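Local structure of Beta/alpha-amylase (Paenibacillus polymyxa, 3VOC) at residues A[175-179]-A[333-337]; A[193-198]-A[244-248]. The protein hydrolyses alpha-1,4-glucosidic bonds of starch, removing maltose units from non-reducing chain ends through this beta-amylase domain, which is part of a longer precursor that also yields an alpha-amylase. All coordinates share one frame; numbering follows the deposited sequence.

Interaction 1 (A[175-179]-A[333-337]); sequences WSYPG and PNYSL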
# COMPACT_ATOMS: atom_id res chain seq x y z
N TRP A 175 8.91 5.16 -16.53
CA TRP A 175 8.81 3.72 -16.26
C TRP A 175 7.80 3.07 -17.20
O TRP A 175 6.75 3.64 -17.47
CB TRP A 175 8.39 3.47 -14.81
CG TRP A 175 8.14 2.03 -14.51
CD1 TRP A 175 9.07 1.11 -14.12
CD2 TRP A 175 6.89 1.34 -14.60
NE1 TRP A 175 8.47 -0.13 -13.97
CE2 TRP A 175 7.13 -0.01 -14.25
CE3 TRP A 175 5.59 1.72 -14.96
CZ2 TRP A 175 6.11 -0.98 -14.23
CZ3 TRP A 175 4.57 0.75 -14.94
CH2 TRP A 175 4.84 -0.58 -14.58
N SER A 176 8.12 1.88 -17.69
CA SER A 176 7.12 0.99 -18.28
C SER A 176 7.41 -0.45 -17.86
O SER A 176 8.56 -0.83 -17.62
CB SER A 176 7.08 1.12 -19.82
OG SER A 176 8.34 0.78 -20.36
N TYR A 177 6.36 -1.25 -17.74
CA TYR A 177 6.50 -2.64 -17.33
C TYR A 177 7.38 -3.34 -18.39
O TYR A 177 7.24 -3.04 -19.58
CB TYR A 177 5.12 -3.26 -17.25
CG TYR A 177 5.08 -4.67 -16.71
CD1 TYR A 177 5.18 -4.91 -15.33
CD2 TYR A 177 4.93 -5.77 -17.57
CE1 TYR A 177 5.14 -6.20 -14.83
CE2 TYR A 177 4.88 -7.08 -17.07
CZ TYR A 177 4.98 -7.28 -15.69
OH TYR A 177 4.95 -8.55 -15.18
N PRO A 178 8.29 -4.24 -17.98
CA PRO A 178 8.60 -4.73 -16.62
C PRO A 178 9.83 -4.06 -15.99
O PRO A 178 10.62 -4.74 -15.35
CB PRO A 178 8.90 -6.20 -16.88
CG PRO A 178 9.67 -6.16 -18.23
CD PRO A 178 9.11 -4.95 -18.99
N GLY A 179 9.99 -2.75 -16.17
CA GLY A 179 11.12 -2.02 -15.60
C GLY A 179 11.17 -2.23 -14.09
O GLY A 179 10.12 -2.27 -13.42
N PRO A 333 11.05 -11.52 -20.71
CA PRO A 333 11.81 -10.53 -19.96
C PRO A 333 11.14 -10.04 -18.66
O PRO A 333 11.70 -9.19 -17.99
CB PRO A 333 11.91 -9.37 -20.95
CG PRO A 333 10.59 -9.41 -21.69
CD PRO A 333 10.16 -10.89 -21.71
N ASN A 334 9.95 -10.54 -18.32
CA ASN A 334 9.20 -10.01 -17.16
C ASN A 334 9.69 -10.54 -15.82
O ASN A 334 9.57 -9.86 -14.77
CB ASN A 334 7.70 -10.27 -17.32
CG ASN A 334 7.13 -9.58 -18.54
OD1 ASN A 334 7.70 -8.61 -19.05
ND2 ASN A 334 5.99 -10.07 -19.02
N TYR A 335 10.23 -11.76 -15.87
CA TYR A 335 10.72 -12.48 -14.71
C TYR A 335 9.73 -12.37 -13.55
O TYR A 335 10.09 -11.96 -12.44
CB TYR A 335 12.11 -11.97 -14.33
CG TYR A 335 13.18 -12.33 -15.34
CD1 TYR A 335 13.67 -13.64 -15.43
CD2 TYR A 335 13.68 -11.38 -16.22
CE1 TYR A 335 14.65 -13.99 -16.37
CE2 TYR A 335 14.66 -11.70 -17.16
CZ TYR A 335 15.15 -13.00 -17.22
OH TYR A 335 16.11 -13.34 -18.15
N SER A 336 8.49 -12.76 -13.83
CA SER A 336 7.37 -12.49 -12.94
C SER A 336 6.89 -13.77 -12.25
O SER A 336 6.47 -14.71 -12.91
CB SER A 336 6.21 -11.87 -13.74
OG SER A 336 5.06 -11.73 -12.93
N LEU A 337 6.94 -13.78 -10.92
CA LEU A 337 6.54 -14.96 -10.15
C LEU A 337 5.57 -14.57 -9.02
O LEU A 337 5.86 -14.80 -7.85
CB LEU A 337 7.78 -15.67 -9.60
CG LEU A 337 8.72 -16.30 -10.63
CD1 LEU A 337 10.08 -16.64 -9.99
CD2 LEU A 337 8.07 -17.55 -11.27

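Interaction 2 (A[193-198]-A[244-248]); sequences AFRTAM and DFLSW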
# COMPACT_ATOMS: atom_id res chain seq x y z
N ALA A 193 19.54 11.91 5.59
CA ALA A 193 19.03 10.95 6.55
C ALA A 193 19.86 9.66 6.51
O ALA A 193 20.14 9.08 7.55
CB ALA A 193 17.56 10.64 6.30
N PHE A 194 20.26 9.24 5.31
CA PHE A 194 21.14 8.06 5.19
C PHE A 194 22.52 8.34 5.79
O PHE A 194 23.06 7.49 6.51
CB PHE A 194 21.25 7.62 3.71
CG PHE A 194 22.15 6.39 3.48
CD1 PHE A 194 21.99 5.22 4.23
CD2 PHE A 194 23.14 6.42 2.48
CE1 PHE A 194 22.79 4.10 3.99
CE2 PHE A 194 23.96 5.29 2.23
CZ PHE A 194 23.78 4.13 2.99
N ARG A 195 23.09 9.52 5.51
CA ARG A 195 24.39 9.88 6.10
C ARG A 195 24.30 9.86 7.63
O ARG A 195 25.13 9.25 8.31
CB ARG A 195 24.83 11.27 5.61
CG ARG A 195 25.25 11.31 4.16
CD ARG A 195 25.31 12.73 3.60
NE ARG A 195 25.45 12.63 2.15
CZ ARG A 195 24.95 13.49 1.26
NH1 ARG A 195 24.25 14.54 1.66
NH2 ARG A 195 25.15 13.26 -0.04
N THR A 196 23.28 10.53 8.16
CA THR A 196 23.06 10.60 9.61
C THR A 196 22.87 9.20 10.20
O THR A 196 23.45 8.86 11.24
CB THR A 196 21.87 11.52 9.96
OG1 THR A 196 22.09 12.80 9.36
CG2 THR A 196 21.74 11.72 11.46
N ALA A 197 22.07 8.37 9.52
CA ALA A 197 21.87 6.99 9.97
C ALA A 197 23.19 6.22 10.04
O ALA A 197 23.41 5.43 10.98
CB ALA A 197 20.87 6.27 9.06
N MET A 198 24.08 6.43 9.08
CA MET A 198 25.36 5.70 9.11
C MET A 198 26.34 6.25 10.14
O MET A 198 27.09 5.49 10.78
CB MET A 198 26.00 5.65 7.72
CG MET A 198 25.16 4.87 6.70
SD MET A 198 24.83 3.15 7.18
CE MET A 198 23.14 3.28 7.82
N ASP A 244 23.85 -2.10 4.05
CA ASP A 244 23.53 -0.95 4.87
C ASP A 244 22.52 -0.02 4.18
O ASP A 244 21.59 0.47 4.82
CB ASP A 244 24.79 -0.15 5.26
CG ASP A 244 25.35 -0.58 6.60
OD1 ASP A 244 24.57 -0.91 7.51
OD2 ASP A 244 26.59 -0.57 6.76
N PHE A 245 22.72 0.24 2.88
CA PHE A 245 21.79 1.11 2.17
C PHE A 245 20.38 0.49 2.13
O PHE A 245 19.39 1.17 2.46
CB PHE A 245 22.24 1.44 0.73
CG PHE A 245 21.15 2.09 -0.08
CD1 PHE A 245 20.74 3.39 0.22
CD2 PHE A 245 20.49 1.39 -1.08
CE1 PHE A 245 19.71 3.99 -0.48
CE2 PHE A 245 19.45 1.99 -1.79
CZ PHE A 245 19.07 3.31 -1.48
N LEU A 246 20.28 -0.77 1.72
CA LEU A 246 18.98 -1.42 1.57
C LEU A 246 18.27 -1.59 2.90
O LEU A 246 17.06 -1.44 2.96
CB LEU A 246 19.11 -2.79 0.89
CG LEU A 246 19.33 -2.78 -0.62
CD1 LEU A 246 19.46 -4.21 -1.12
CD2 LEU A 246 18.17 -2.06 -1.33
N SER A 247 19.03 -1.93 3.95
CA SER A 247 18.44 -2.04 5.29
C SER A 247 17.89 -0.69 5.76
O SER A 247 16.77 -0.62 6.30
CB SER A 247 19.46 -2.58 6.30
OG SER A 247 18.86 -2.72 7.57
N TRP A 248 18.66 0.37 5.55
CA TRP A 248 18.21 1.71 5.92
C TRP A 248 16.98 2.13 5.10
O TRP A 248 16.01 2.69 5.62
CB TRP A 248 19.33 2.76 5.74
CG TRP A 248 18.76 4.17 5.79
CD1 TRP A 248 18.43 4.89 6.91
CD2 TRP A 248 18.41 4.99 4.66
NE1 TRP A 248 17.91 6.11 6.55
CE2 TRP A 248 17.89 6.20 5.18
CE3 TRP A 248 18.49 4.81 3.27
CZ2 TRP A 248 17.45 7.24 4.35
CZ3 TRP A 248 18.04 5.84 2.44
CH2 TRP A 248 17.54 7.05 2.99

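Interaction 1 (A[175-179]-A[333-337])
The carbonyl oxygens of P178 and P333, one from each segment, are both hydrogen-bonded to NE2 of Q286, so a single side-chain amide from a third loop ties the two loops together. The two segments themselves meet by van der Waals contact alone. OD1 of N334 lies 3.2 Å from CG of P178, and the two side chains cross at about a right angle. The amide carbon CG of N334 sits 3.7 Å from CE2 of Y177, with amide and phenol planes turned 53° apart. Farther along, OH of Y177 reaches to 3.8 Å from CB of S336. The hydroxyl of S336 is instead hydrogen-bonded to ND1 of H284, a residue that probably binds substrate, as in related enzymes.

Y177 presents its far end because CG lies anti to the backbone N (chi1 -174°), which sends the ring out toward N334. The peptide bond between Y177 and P178 is cis, as is the one before P333, and CB of P178 stands 3.9 Å above the plane of the Y177 ring, over its centre. G179 N closes the turn on S176 O at 2.8 Å, making it a type VI turn. Its exit is held by NE1 of W175, which donates to G179 O in an almost straight bond of 2.8 Å from above the carbonyl plane; W285 NE1 is a second partner of that oxygen.

Q286 bonds to both segments, while its neighbours H284 and W285 each hydrogen-bond to one of them, H284 to 333-337 and W285 to 175-179. Since the touching side chains contribute only nonpolar contact and the approach of an amide to two rings, the relative position of the loops, close to the probable substrate-binding site, probably depends on these bridging residues.

Interaction 2 (A[193-198]-A[244-248])
F194 reaches from helix 188-202 across to helix 240-268, where its CB and the near side of its ring meet the W248 indole and the far end meets F245. CB stands directly over the face of the six-membered ring of W248, 3.6 Å from the centroid, a CH-pi contact. With CG anti to the backbone N, the phenyl ring then runs on across the indole, and CD1 of F194 comes 3.6 Å from CD2 of W248. The two rings are inclined by 42°, neither stacked nor edge-to-face. Beyond them CE1 of F194 reaches the backbone, 3.6 Å from CA of F245, and CZ ends 3.8 Å from CB of F245. Here the F245 ring turns its edge to the face of F194 in a T-shaped pair with planes at 84°.

The indole of W248 is a knob in a hole formed by A193, F194, A197 and M198. CB of A197 lies 3.5 Å from CD1 of W248, and CB of A193 lies 3.9 Å from CZ2 of W248. Were W248 replaced by an alanine, this hole would probably be left unfilled and the F194 ring freer to turn. M198, bent at chi2 and chi3, brings SD against the D244 carboxylate, 3.8 Å from CG of D244 and equally far from its two oxygens. That buried carboxylate is satisfied by a salt bridge to K201 and hydrogen bonds from W212 and with Y202.

The aromatic cluster of F194, F245 and W248 lies between the two helices, whose local axes pass 10.9 Å apart and run at 109° to each other. Helix 205-212 joins the arrangement through I208 and W212, which touch M198, and F183 adds an edge-to-face partner to F245, all within the chain that leads from barrel strand 153-156 to strand 275-279.

In the fold
Interaction 2 lies within the sequence bracketed by interaction 1: segment 175-179 comes first, then 193-198, 244-248 and finally 333-337. Their centres are 28 Å apart and their nearest atoms about 15 Å, so they do not touch. Three of the four segments belong to the long excursion between barrel strands 153-156 and 275-279, in which helices 188-202 and 240-268 pack together in interaction 2. Interaction 1 instead links a loop of that excursion to the loop following strand 318-321, beside probable substrate-binding residue H284. One contact therefore joins helices away from the annotated sites, the other joins loops beside the probable substrate site of the same TIM barrel.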